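Local coordinates for protein dTDP-4-amino-4,6-dideoxyglucose formyltransferase (Shewanella sp. FDAARGOS_354, PDB 6V2T) that probably transfers a formyl group from a reduced folate cofactor to the sugar amino group of dTDP-4-amino-4,6-dideoxyglucose, a building block for the O-antigen of lipopolysaccharide, at residues 29-40 against 68-77; 236-247 against 256-264. One frame throughout, in Å; residues are numbered along the deposited sequence.

Interaction 1 of 2, residues 29-40 against 68-77. With 0FX (dTDP-4-amino-4,6-dideoxyglucose), chain G.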
loop_
_atom_site.group_PDB
_atom_site.type_symbol
_atom_site.label_atom_id
_atom_site.label_comp_id
_atom_site.label_asym_id
_atom_site.label_seq_id
_atom_site.Cartn_x
_atom_site.Cartn_y
_atom_site.Cartn_z
ATOM N N VAL B 29 -18.280 -27.211 9.691
ATOM C CA VAL B 29 -17.219 -26.681 10.584
ATOM C C VAL B 29 -16.446 -25.635 9.796
ATOM O O VAL B 29 -15.903 -25.949 8.718
ATOM C CB VAL B 29 -16.262 -27.754 11.116
ATOM C CG1 VAL B 29 -15.334 -27.178 12.175
ATOM C CG2 VAL B 29 -17.003 -28.953 11.664
ATOM N N SER B 30 -16.380 -24.432 10.329
ATOM C CA SER B 30 -15.881 -23.268 9.574
ATOM C C SER B 30 -15.348 -22.183 10.510
ATOM O O SER B 30 -15.997 -21.893 11.542
ATOM C CB SER B 30 -16.966 -22.719 8.726
ATOM O OG SER B 30 -16.457 -21.636 7.973
ATOM N N ASP B 31 -14.255 -21.551 10.098
ATOM C CA ASP B 31 -13.627 -20.419 10.831
ATOM C C ASP B 31 -13.596 -19.176 9.934
ATOM O O ASP B 31 -12.773 -18.298 10.212
ATOM C CB ASP B 31 -12.251 -20.852 11.335
ATOM C CG ASP B 31 -12.390 -21.868 12.452
ATOM O OD1 ASP B 31 -13.034 -21.538 13.486
ATOM O OD2 ASP B 31 -11.914 -22.987 12.263
ATOM N N ASN B 32 -14.470 -19.122 8.920
ATOM C CA ASN B 32 -14.554 -18.052 7.889
ATOM C C ASN B 32 -15.993 -17.519 7.837
ATOM O O ASN B 32 -16.920 -18.251 7.377
ATOM C CB ASN B 32 -14.083 -18.557 6.526
ATOM C CG ASN B 32 -13.886 -17.456 5.500
ATOM O OD1 ASN B 32 -14.793 -17.147 4.731
ATOM N ND2 ASN B 32 -12.700 -16.871 5.476
ATOM N N LYS B 33 -16.204 -16.292 8.318
ATOM C CA LYS B 33 -17.563 -15.703 8.393
ATOM C C LYS B 33 -18.110 -15.551 6.978
ATOM O O LYS B 33 -19.256 -15.920 6.739
ATOM C CB LYS B 33 -17.568 -14.381 9.172
ATOM C CG LYS B 33 -18.951 -13.915 9.605
ATOM C CD LYS B 33 -19.137 -12.414 9.565
ATOM C CE LYS B 33 -20.511 -12.017 9.073
ATOM N NZ LYS B 33 -20.525 -10.616 8.596
ATOM N N PRO B 34 -17.355 -15.008 5.992
ATOM C CA PRO B 34 -17.874 -14.889 4.626
ATOM C C PRO B 34 -18.465 -16.201 4.071
ATOM O O PRO B 34 -19.584 -16.165 3.616
ATOM C CB PRO B 34 -16.656 -14.395 3.829
ATOM C CG PRO B 34 -15.851 -13.613 4.852
ATOM C CD PRO B 34 -16.015 -14.409 6.128
ATOM N N LEU B 35 -17.739 -17.324 4.159
ATOM C CA LEU B 35 -18.222 -18.676 3.743
ATOM C C LEU B 35 -19.477 -19.110 4.525
ATOM O O LEU B 35 -20.436 -19.506 3.884
ATOM C CB LEU B 35 -17.116 -19.726 3.938
ATOM C CG LEU B 35 -16.236 -19.998 2.722
ATOM C CD1 LEU B 35 -15.453 -21.297 2.913
ATOM C CD2 LEU B 35 -17.049 -20.049 1.430
ATOM N N VAL B 36 -19.422 -19.148 5.855
ATOM C CA VAL B 36 -20.551 -19.593 6.714
ATOM C C VAL B 36 -21.803 -18.815 6.305
ATOM O O VAL B 36 -22.825 -19.440 5.938
ATOM C CB VAL B 36 -20.249 -19.378 8.208
ATOM C CG1 VAL B 36 -21.496 -19.601 9.062
ATOM C CG2 VAL B 36 -19.132 -20.280 8.694
ATOM N N SER B 37 -21.726 -17.491 6.406
ATOM C CA SER B 37 -22.849 -16.584 6.079
ATOM C C SER B 37 -23.356 -16.918 4.665
ATOM O O SER B 37 -24.569 -17.093 4.497
ATOM C CB SER B 37 -22.434 -15.149 6.234
ATOM O OG SER B 37 -23.443 -14.294 5.738
ATOM N N PHE B 38 -22.462 -17.068 3.687
ATOM C CA PHE B 38 -22.828 -17.420 2.290
ATOM C C PHE B 38 -23.497 -18.802 2.234
ATOM O O PHE B 38 -24.495 -18.943 1.520
ATOM C CB PHE B 38 -21.602 -17.394 1.386
ATOM C CG PHE B 38 -21.912 -17.806 -0.017
ATOM C CD1 PHE B 38 -21.645 -19.097 -0.444
ATOM C CD2 PHE B 38 -22.518 -16.919 -0.890
ATOM C CE1 PHE B 38 -21.938 -19.473 -1.740
ATOM C CE2 PHE B 38 -22.823 -17.306 -2.182
ATOM C CZ PHE B 38 -22.522 -18.582 -2.603
ATOM N N ILE B 39 -23.002 -19.788 2.986
ATOM C CA ILE B 39 -23.543 -21.178 2.939
ATOM C C ILE B 39 -24.940 -21.176 3.577
ATOM O O ILE B 39 -25.885 -21.736 2.976
ATOM C CB ILE B 39 -22.593 -22.181 3.625
ATOM C CG1 ILE B 39 -21.339 -22.442 2.784
ATOM C CG2 ILE B 39 -23.322 -23.472 3.951
ATOM C CD1 ILE B 39 -20.252 -23.182 3.531
ATOM N N GLN B 40 -25.079 -20.515 4.720
ATOM C CA GLN B 40 -26.395 -20.351 5.402
ATOM C C GLN B 40 -27.447 -19.838 4.416
ATOM O O GLN B 40 -28.517 -20.463 4.314
ATOM C CB GLN B 40 -26.239 -19.468 6.632
ATOM C CG GLN B 40 -25.793 -20.284 7.830
ATOM C CD GLN B 40 -25.453 -19.455 9.038
ATOM O OE1 GLN B 40 -25.260 -18.243 8.952
ATOM N NE2 GLN B 40 -25.323 -20.131 10.170
ATOM N N SER B 68 -17.282 -12.799 15.528
ATOM C CA SER B 68 -18.142 -12.584 14.333
ATOM C C SER B 68 -18.867 -13.883 13.969
ATOM O O SER B 68 -19.913 -13.808 13.282
ATOM C CB SER B 68 -17.340 -12.065 13.159
ATOM O OG SER B 68 -16.538 -13.085 12.588
ATOM N N LEU B 69 -18.310 -15.025 14.388
ATOM C CA LEU B 69 -18.903 -16.368 14.169
ATOM C C LEU B 69 -19.940 -16.615 15.267
ATOM O O LEU B 69 -21.022 -17.119 14.929
ATOM C CB LEU B 69 -17.793 -17.432 14.156
ATOM C CG LEU B 69 -16.875 -17.406 12.930
ATOM C CD1 LEU B 69 -15.707 -18.367 13.091
ATOM C CD2 LEU B 69 -17.650 -17.729 11.662
ATOM N N ILE B 70 -19.649 -16.206 16.507
ATOM C CA ILE B 70 -20.581 -16.324 17.671
ATOM C C ILE B 70 -21.800 -15.422 17.452
ATOM O O ILE B 70 -22.874 -15.729 18.018
ATOM C CB ILE B 70 -19.885 -15.959 18.990
ATOM C CG1 ILE B 70 -18.686 -16.863 19.269
ATOM C CG2 ILE B 70 -20.895 -15.980 20.129
ATOM C CD1 ILE B 70 -17.842 -16.416 20.442
ATOM N N SER B 71 -21.624 -14.345 16.685
ATOM C CA SER B 71 -22.691 -13.385 16.300
ATOM C C SER B 71 -23.642 -14.021 15.278
ATOM O O SER B 71 -24.770 -13.522 15.153
ATOM C CB SER B 71 -22.101 -12.106 15.765
ATOM O OG SER B 71 -21.880 -12.203 14.366
ATOM N N LEU B 72 -23.207 -15.059 14.554
ATOM C CA LEU B 72 -24.083 -15.834 13.634
ATOM C C LEU B 72 -24.717 -17.001 14.403
ATOM O O LEU B 72 -25.478 -17.763 13.793
ATOM C CB LEU B 72 -23.272 -16.315 12.427
ATOM C CG LEU B 72 -22.884 -15.230 11.423
ATOM C CD1 LEU B 72 -22.065 -15.812 10.279
ATOM C CD2 LEU B 72 -24.115 -14.518 10.879
ATOM N N GLY B 73 -24.428 -17.112 15.702
ATOM C CA GLY B 73 -25.011 -18.123 16.602
ATOM C C GLY B 73 -24.244 -19.435 16.548
ATOM O O GLY B 73 -24.788 -20.463 17.011
ATOM N N LEU B 74 -23.030 -19.426 15.988
ATOM C CA LEU B 74 -22.170 -20.635 15.957
ATOM C C LEU B 74 -21.614 -20.836 17.359
ATOM O O LEU B 74 -21.479 -19.851 18.112
ATOM C CB LEU B 74 -21.056 -20.510 14.912
ATOM C CG LEU B 74 -21.427 -20.995 13.511
ATOM C CD1 LEU B 74 -22.551 -20.166 12.915
ATOM C CD2 LEU B 74 -20.223 -20.994 12.586
ATOM N N THR B 75 -21.375 -22.089 17.705
ATOM C CA THR B 75 -20.680 -22.499 18.941
ATOM C C THR B 75 -19.416 -23.247 18.533
ATOM O O THR B 75 -19.262 -23.578 17.347
ATOM C CB THR B 75 -21.609 -23.321 19.837
ATOM O OG1 THR B 75 -22.134 -24.364 19.015
ATOM C CG2 THR B 75 -22.729 -22.488 20.425
ATOM N N SER B 76 -18.533 -23.468 19.489
ATOM C CA SER B 76 -17.223 -24.121 19.277
ATOM C C SER B 76 -17.435 -25.628 19.115
ATOM O O SER B 76 -18.412 -26.161 19.690
ATOM C CB SER B 76 -16.288 -23.826 20.411
ATOM O OG SER B 76 -14.988 -24.276 20.075
ATOM N N ILE B 77 -16.543 -26.282 18.367
ATOM C CA ILE B 77 -16.358 -27.762 18.426
ATOM C C ILE B 77 -14.858 -28.033 18.370
ATOM O O ILE B 77 -14.150 -27.209 17.756
ATOM C CB ILE B 77 -17.133 -28.492 17.312
ATOM C CG1 ILE B 77 -17.436 -29.943 17.696
ATOM C CG2 ILE B 77 -16.413 -28.389 15.972
ATOM C CD1 ILE B 77 -18.595 -30.552 16.929
HETATM O O4P 0FX G . -8.605 -18.561 4.331
HETATM P P2 0FX G . -9.036 -18.393 5.790
HETATM O O3P 0FX G . -10.479 -18.720 6.010
HETATM O O1G 0FX G . -8.176 -19.490 6.512
HETATM C C1G 0FX G . -8.850 -20.458 7.312
HETATM C C2G 0FX G . -8.029 -20.555 8.582
HETATM O O2G 0FX G . -7.942 -19.321 9.318
HETATM C C3G 0FX G . -6.629 -20.974 8.165
HETATM O O3G 0FX G . -5.884 -21.175 9.375
HETATM C C4G 0FX G . -6.655 -22.228 7.268
HETATM N N4A 0FX G . -5.326 -22.423 6.681
HETATM C C5G 0FX G . -7.645 -22.173 6.110
HETATM C C6G 0FX G . -7.765 -23.548 5.423
HETATM O O5G 0FX G . -8.907 -21.725 6.614
HETATM O OPP 0FX G . -8.992 -16.901 6.599
HETATM P P 0FX G . -7.543 -16.456 6.998
HETATM O O1P 0FX G . -6.771 -17.291 7.907
HETATM O O2P 0FX G . -7.690 -15.140 7.714
HETATM O O5 0FX G . -6.657 -16.023 5.765
HETATM C C5 0FX G . -7.217 -15.347 4.671
HETATM C C4 0FX G . -6.061 -14.662 3.932
HETATM O O4 0FX G . -5.502 -13.592 4.696
HETATM C C3 0FX G . -4.845 -15.568 3.674
HETATM O O3 0FX G . -5.032 -16.417 2.551
HETATM C C2 0FX G . -3.654 -14.587 3.538
HETATM C C1 0FX G . -4.144 -13.432 4.455
HETATM N N11 0FX G . -3.430 -13.474 5.723
HETATM C C61 0FX G . -3.969 -14.013 6.840
HETATM C C51 0FX G . -3.235 -13.996 8.025
HETATM C C5A 0FX G . -3.822 -14.610 9.291
HETATM C C21 0FX G . -2.211 -12.919 5.741
HETATM O O21 0FX G . -1.711 -12.394 4.595
HETATM N N31 0FX G . -1.459 -12.896 6.868
HETATM C C41 0FX G . -1.957 -13.425 8.017
HETATM O O41 0FX G . -1.162 -13.437 9.127
#

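Interaction 2 of 2, residues 236-247 against 256-264. With NA (sodium ion), chain J; 0FX (dTDP-4-amino-4,6-dideoxyglucose), chain G; PO4 (phosphate ion), chain F; EDO (1,2-ethanediol), chain I.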
loop_
_atom_site.group_PDB
_atom_site.type_symbol
_atom_site.label_atom_id
_atom_site.label_comp_id
_atom_site.label_asym_id
_atom_site.label_seq_id
_atom_site.Cartn_x
_atom_site.Cartn_y
_atom_site.Cartn_z
ATOM N N LEU B 236 7.067 -9.234 -2.663
ATOM C CA LEU B 236 6.380 -8.222 -1.795
ATOM C C LEU B 236 4.873 -8.192 -2.121
ATOM O O LEU B 236 4.077 -8.104 -1.179
ATOM C CB LEU B 236 7.035 -6.852 -1.973
ATOM C CG LEU B 236 8.493 -6.763 -1.533
ATOM C CD1 LEU B 236 9.044 -5.375 -1.820
ATOM C CD2 LEU B 236 8.665 -7.129 -0.063
ATOM N N ARG B 237 4.472 -8.310 -3.390
ATOM C CA ARG B 237 3.016 -8.364 -3.725
ATOM C C ARG B 237 2.381 -9.649 -3.186
ATOM O O ARG B 237 1.228 -9.552 -2.654
ATOM C CB ARG B 237 2.750 -8.080 -5.209
ATOM C CG ARG B 237 2.944 -9.253 -6.155
ATOM C CD ARG B 237 2.857 -8.710 -7.579
ATOM N NE ARG B 237 3.310 -9.677 -8.559
ATOM C CZ ARG B 237 2.571 -10.604 -9.157
ATOM N NH1 ARG B 237 1.277 -10.758 -8.899
ATOM N NH2 ARG B 237 3.158 -11.400 -10.031
ATOM N N ALA B 238 3.111 -10.783 -3.182
ATOM C CA ALA B 238 2.638 -12.076 -2.646
ATOM C C ALA B 238 2.352 -11.930 -1.146
ATOM O O ALA B 238 1.450 -12.591 -0.656
ATOM C CB ALA B 238 3.664 -13.171 -2.851
ATOM N N LEU B 239 3.149 -11.116 -0.459
ATOM C CA LEU B 239 3.147 -10.964 1.023
ATOM C C LEU B 239 2.289 -9.750 1.441
ATOM O O LEU B 239 2.190 -9.464 2.647
ATOM C CB LEU B 239 4.595 -10.836 1.476
ATOM C CG LEU B 239 5.405 -12.129 1.355
ATOM C CD1 LEU B 239 6.826 -11.933 1.868
ATOM C CD2 LEU B 239 4.747 -13.302 2.075
ATOM N N SER B 240 1.630 -9.108 0.492
ATOM C CA SER B 240 0.775 -7.925 0.721
ATOM C C SER B 240 -0.680 -8.348 0.678
ATOM O O SER B 240 -1.141 -8.879 -0.349
ATOM C CB SER B 240 1.091 -6.827 -0.227
ATOM O OG SER B 240 2.451 -6.480 -0.082
ATOM N N HIS B 241 -1.360 -8.192 1.801
ATOM C CA HIS B 241 -2.779 -8.607 1.933
ATOM C C HIS B 241 -3.440 -7.659 2.925
ATOM O O HIS B 241 -3.437 -7.978 4.138
ATOM C CB HIS B 241 -2.885 -10.056 2.372
ATOM C CG HIS B 241 -4.246 -10.649 2.279
ATOM N ND1 HIS B 241 -4.516 -11.722 1.429
ATOM C CD2 HIS B 241 -5.407 -10.351 2.929
ATOM C CE1 HIS B 241 -5.801 -12.042 1.549
ATOM N NE2 HIS B 241 -6.375 -11.216 2.469
ATOM N N GLY B 242 -3.964 -6.562 2.412
ATOM C CA GLY B 242 -4.663 -5.536 3.218
ATOM C C GLY B 242 -3.746 -5.044 4.320
ATOM O O GLY B 242 -2.579 -4.740 4.019
ATOM N N ASP B 243 -4.199 -5.093 5.575
ATOM C CA ASP B 243 -3.447 -4.518 6.718
ATOM C C ASP B 243 -2.638 -5.585 7.439
ATOM O O ASP B 243 -2.015 -5.227 8.468
ATOM C CB ASP B 243 -4.385 -3.835 7.709
ATOM C CG ASP B 243 -4.862 -2.501 7.179
ATOM O OD1 ASP B 243 -4.049 -1.810 6.527
ATOM O OD2 ASP B 243 -6.037 -2.187 7.389
ATOM N N PHE B 244 -2.578 -6.818 6.920
ATOM C CA PHE B 244 -1.807 -7.900 7.588
ATOM C C PHE B 244 -0.353 -7.443 7.687
ATOM O O PHE B 244 0.152 -6.807 6.753
ATOM C CB PHE B 244 -2.015 -9.257 6.900
ATOM C CG PHE B 244 -3.271 -9.971 7.331
ATOM C CD1 PHE B 244 -4.300 -10.216 6.432
ATOM C CD2 PHE B 244 -3.431 -10.378 8.649
ATOM C CE1 PHE B 244 -5.468 -10.844 6.837
ATOM C CE2 PHE B 244 -4.595 -11.021 9.054
ATOM C CZ PHE B 244 -5.605 -11.253 8.143
ATOM N N ASN B 245 0.277 -7.745 8.821
ATOM C CA ASN B 245 1.714 -7.511 9.092
ATOM C C ASN B 245 2.461 -8.730 8.592
ATOM O O ASN B 245 2.515 -9.718 9.328
ATOM C CB ASN B 245 1.953 -7.258 10.587
ATOM C CG ASN B 245 1.275 -5.988 11.054
ATOM O OD1 ASN B 245 1.723 -4.888 10.738
ATOM N ND2 ASN B 245 0.191 -6.135 11.793
ATOM N N ASN B 246 2.878 -8.728 7.332
ATOM C CA ASN B 246 3.487 -9.946 6.745
ATOM C C ASN B 246 4.986 -9.714 6.576
ATOM O O ASN B 246 5.758 -10.109 7.477
ATOM C CB ASN B 246 2.740 -10.394 5.487
ATOM C CG ASN B 246 1.325 -10.874 5.738
ATOM O OD1 ASN B 246 1.002 -11.410 6.803
ATOM N ND2 ASN B 246 0.467 -10.697 4.752
ATOM N N ALA B 247 5.411 -9.194 5.426
ATOM C CA ALA B 247 6.833 -9.007 5.090
ATOM C C ALA B 247 7.425 -7.994 6.074
ATOM O O ALA B 247 6.776 -6.979 6.337
ATOM C CB ALA B 247 6.980 -8.561 3.660
ATOM N N LYS B 256 11.308 -4.210 13.884
ATOM C CA LYS B 256 10.931 -4.721 12.542
ATOM C C LYS B 256 10.389 -3.567 11.707
ATOM O O LYS B 256 9.629 -2.730 12.245
ATOM C CB LYS B 256 9.894 -5.845 12.671
ATOM C CG LYS B 256 10.462 -7.150 13.221
ATOM C CD LYS B 256 9.431 -8.222 13.485
ATOM C CE LYS B 256 10.014 -9.369 14.283
ATOM N NZ LYS B 256 9.137 -10.562 14.256
ATOM N N VAL B 257 10.749 -3.555 10.428
ATOM C CA VAL B 257 10.079 -2.682 9.436
ATOM C C VAL B 257 9.188 -3.569 8.575
ATOM O O VAL B 257 9.737 -4.370 7.843
ATOM C CB VAL B 257 11.095 -1.903 8.602
ATOM C CG1 VAL B 257 10.365 -1.061 7.572
ATOM C CG2 VAL B 257 11.978 -1.032 9.493
ATOM N N TYR B 258 7.871 -3.389 8.642
ATOM C CA TYR B 258 6.913 -4.135 7.780
ATOM C C TYR B 258 6.789 -3.418 6.433
ATOM O O TYR B 258 6.612 -2.159 6.381
ATOM C CB TYR B 258 5.565 -4.360 8.474
ATOM C CG TYR B 258 5.652 -5.348 9.611
ATOM C CD1 TYR B 258 5.496 -6.712 9.399
ATOM C CD2 TYR B 258 5.966 -4.926 10.892
ATOM C CE1 TYR B 258 5.592 -7.618 10.444
ATOM C CE2 TYR B 258 6.072 -5.818 11.943
ATOM C CZ TYR B 258 5.874 -7.167 11.722
ATOM O OH TYR B 258 5.991 -8.047 12.749
ATOM N N ILE B 259 6.865 -4.221 5.368
ATOM C CA ILE B 259 6.808 -3.761 3.960
ATOM C C ILE B 259 5.527 -4.290 3.325
ATOM O O ILE B 259 5.298 -5.499 3.397
ATOM C CB ILE B 259 8.061 -4.237 3.206
ATOM C CG1 ILE B 259 9.336 -3.718 3.867
ATOM C CG2 ILE B 259 7.990 -3.837 1.744
ATOM C CD1 ILE B 259 9.543 -2.221 3.717
ATOM N N ARG B 260 4.771 -3.408 2.668
ATOM C CA ARG B 260 3.561 -3.745 1.888
ATOM C C ARG B 260 3.748 -3.074 0.531
ATOM O O ARG B 260 4.399 -1.996 0.479
ATOM C CB ARG B 260 2.282 -3.281 2.586
ATOM C CG ARG B 260 2.006 -3.968 3.916
ATOM C CD ARG B 260 0.882 -3.340 4.753
ATOM N NE ARG B 260 0.829 -4.003 6.063
ATOM C CZ ARG B 260 1.479 -3.599 7.184
ATOM N NH1 ARG B 260 1.369 -4.301 8.295
ATOM N NH2 ARG B 260 2.230 -2.499 7.219
ATOM N N LEU B 261 3.189 -3.678 -0.504
ATOM C CA LEU B 261 3.262 -3.153 -1.894
ATOM C C LEU B 261 1.875 -3.240 -2.507
ATOM O O LEU B 261 1.158 -4.229 -2.245
ATOM C CB LEU B 261 4.283 -3.986 -2.681
ATOM C CG LEU B 261 4.580 -3.529 -4.113
ATOM C CD1 LEU B 261 6.065 -3.607 -4.397
ATOM C CD2 LEU B 261 3.816 -4.372 -5.121
ATOM N N SER B 262 1.495 -2.244 -3.290
ATOM C CA SER B 262 0.268 -2.291 -4.120
ATOM C C SER B 262 0.689 -2.240 -5.586
ATOM O O SER B 262 1.717 -1.610 -5.876
ATOM C CB SER B 262 -0.634 -1.126 -3.821
ATOM O OG SER B 262 0.081 0.072 -4.057
ATOM N N ALA B 263 -0.144 -2.790 -6.461
ATOM C CA ALA B 263 0.043 -2.811 -7.930
ATOM C C ALA B 263 -1.318 -2.518 -8.551
ATOM O O ALA B 263 -2.316 -3.139 -8.133
ATOM C CB ALA B 263 0.589 -4.125 -8.369
ATOM N N GLU B 264 -1.382 -1.517 -9.408
ATOM C CA GLU B 264 -2.676 -1.018 -9.919
ATOM C C GLU B 264 -2.550 -0.962 -11.430
ATOM O O GLU B 264 -1.671 -0.233 -11.924
ATOM C CB GLU B 264 -3.014 0.340 -9.288
ATOM C CG GLU B 264 -4.360 0.897 -9.723
ATOM C CD GLU B 264 -4.528 2.421 -9.675
ATOM O OE1 GLU B 264 -5.469 2.931 -10.331
ATOM O OE2 GLU B 264 -3.745 3.104 -8.974
HETATM NA NA NA J . -3.208 -5.140 -7.508
HETATM O O4P 0FX G . -8.605 -18.561 4.331
HETATM P P2 0FX G . -9.036 -18.393 5.790
HETATM O O3P 0FX G . -10.479 -18.720 6.010
HETATM O O1G 0FX G . -8.176 -19.490 6.512
HETATM C C1G 0FX G . -8.850 -20.458 7.312
HETATM C C2G 0FX G . -8.029 -20.555 8.582
HETATM O O2G 0FX G . -7.942 -19.321 9.318
HETATM C C3G 0FX G . -6.629 -20.974 8.165
HETATM O O3G 0FX G . -5.884 -21.175 9.375
HETATM C C4G 0FX G . -6.655 -22.228 7.268
HETATM N N4A 0FX G . -5.326 -22.423 6.681
HETATM C C5G 0FX G . -7.645 -22.173 6.110
HETATM C C6G 0FX G . -7.765 -23.548 5.423
HETATM O O5G 0FX G . -8.907 -21.725 6.614
HETATM O OPP 0FX G . -8.992 -16.901 6.599
HETATM P P 0FX G . -7.543 -16.456 6.998
HETATM O O1P 0FX G . -6.771 -17.291 7.907
HETATM O O2P 0FX G . -7.690 -15.140 7.714
HETATM O O5 0FX G . -6.657 -16.023 5.765
HETATM C C5 0FX G . -7.217 -15.347 4.671
HETATM C C4 0FX G . -6.061 -14.662 3.932
HETATM O O4 0FX G . -5.502 -13.592 4.696
HETATM C C3 0FX G . -4.845 -15.568 3.674
HETATM O O3 0FX G . -5.032 -16.417 2.551
HETATM C C2 0FX G . -3.654 -14.587 3.538
HETATM C C1 0FX G . -4.144 -13.432 4.455
HETATM N N11 0FX G . -3.430 -13.474 5.723
HETATM C C61 0FX G . -3.969 -14.013 6.840
HETATM C C51 0FX G . -3.235 -13.996 8.025
HETATM C C5A 0FX G . -3.822 -14.610 9.291
HETATM C C21 0FX G . -2.211 -12.919 5.741
HETATM O O21 0FX G . -1.711 -12.394 4.595
HETATM N N31 0FX G . -1.459 -12.896 6.868
HETATM C C41 0FX G . -1.957 -13.425 8.017
HETATM O O41 0FX G . -1.162 -13.437 9.127
HETATM P P PO4 F . 0.746 0.320 0.043
HETATM O O1 PO4 F . 1.184 -0.210 1.423
HETATM O O2 PO4 F . -0.636 -0.267 -0.283
HETATM O O3 PO4 F . 0.676 1.859 0.047
HETATM O O4 PO4 F . 1.749 -0.108 -1.014
HETATM C C1 EDO I . 1.512 -13.531 -12.497
HETATM O O1 EDO I . 1.988 -13.700 -11.163
HETATM C C2 EDO I . 2.334 -14.367 -13.390
HETATM O O2 EDO I . 3.727 -14.148 -13.139
HETATM O O HOH W 1 3.541 -7.512 4.074
HETATM O O HOH W 2 -2.842 -3.924 -5.422
HETATM O O HOH W 3 -5.239 -4.869 -8.442
#

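Interaction 1 of 2, residues 29-40 against 68-77
Lys-33 and Leu-69 mark the closest approach of the two backbones, 6.0 Å from CA to CA, where the first turn of helix 33-45 meets the short helix 67-70. The setting is the parallel part of the mixed sheet of a Rossmann-like formyltransferase domain: helix 33-45 is the crossover from strand 24-30 to strand 53-60, and the short helix belongs to the next connection, leading on to edge strand 75-77. A Schellman motif at Gly-73, with positive phi, follows the short helix; Leu-69 O accepts from both Leu-72 N and Leu-74 N, and the turn swings Leu-74 round to face the longer helix.

Leu-69 straddles the junction of strand and helix. With its CG anti to the carbonyl carbon (chi1 -71°), it sets CD1 3.7 Å from Asp-31 CA, while its other branch, CD2, lies 3.8 Å from Lys-33 CA. Val-36 answers it from the helix: its methyls meet Leu-74 CD2 tip to tip, CG1 at 4.0 Å, and the side chains of Val-36 and Leu-72 pass each other in opposite directions, CG1 meeting CD1. Lys-33 contributes its aliphatic part, which runs across Leu-72 at about a right angle, CG to CD1 3.7 Å. Farther along, the amide of Gln-40 lies alongside Leu-74.

The polar groups look elsewhere. Asp-31 gives its carboxylate to Ser-60, Asn-63 and the backbone of Lys-101, and Ser-30 turns to Ala-98. Asn-32, the N-cap, serves two masters: OD1 takes Leu-35 N in the plane of its carbonyl, which fixes the amide's rotation, and ND2 is thereby presented to the nucleotide-sugar's diphosphate, 2.9 Å from atom O3P with a bent N-H...O angle of 131°.

Interaction 2 of 2, residues 236-247 against 256-264
Tyr-258 receives Asn-245 CB over one face of its ring, a CH-pi contact 4.0 Å from the centroid, while Asn-246 O comes to the ring edge. The guanidinium of Arg-260 is used edge-on: NE and NH1 grip the single atom Phe-244 O side-on, NE at 3.0 Å, both from the same face of the carbonyl plane and well above it. Two further rings face the ligand. Thymine C61 lies 3.4 Å above the plane of the Phe-244 ring, offset toward its rim, with His-241 CD2 at that ring's edge; the imidazole of His-241 carries the deoxyribose C1 over its centre.

Both segments lie in the C-terminal dimerisation domain of the N-formyltransferase. His-241 and Phe-244 are the first and last residues of a type II' turn, with Gly-242 at positive phi. On either side of it the segments are fastened together, once by backbone and once by a side chain: Ile-259 N reaches Ala-247 O at 2.9 Å, and Leu-261 N donates to Ser-240 OG at 2.9 Å, a hydroxyl that itself donates back to Leu-236 O. A water joins Leu-239 O, Ala-247 N and Ile-259 O. Leu-236 packs against Ile-259 and Leu-261, its CD2 meeting Ile-259 CG2. Asn-246 reads the thymine edge, taking N31 on OD1 (2.9 Å, 169°) and giving ND2 to O21, while ND2 is steadied by Leu-239 O. Farther along the strand, Ala-263 O binds sodium.

Strand 256-266 pairs antiparallel with its counterpart in the second subunit, where Glu-264 of that subunit forms a salt bridge with Arg-260 NH2. The arginine's charge is thus shared between an intersubunit carboxylate and a turn carbonyl, which is consistent with a link between the dimer interface and the turn that carries the thymine-binding rings.

How the interactions relate
The two contacts lie in different parts of the chain, their centres 27 Å apart and their nearest atoms about 9 Å apart; they do not touch, but both bind the nucleotide-sugar. Interaction 1 supplies a hold on the diphosphate and interaction 2 a hold on the thymine, toward the other end of the ligand's nucleotide part. Tyr-175 spans the gap, touching Asn-32 and meeting the His-241 ring, and it joins His-99, Lys-101 and Gln-131 in bonding the ligand. Folate lies about 8 Å from the Asp-31 side chain, so interaction 1 is probably nearer the chemistry, whereas 236-247 against 256-264 ties nucleotide recognition to the dimer interface.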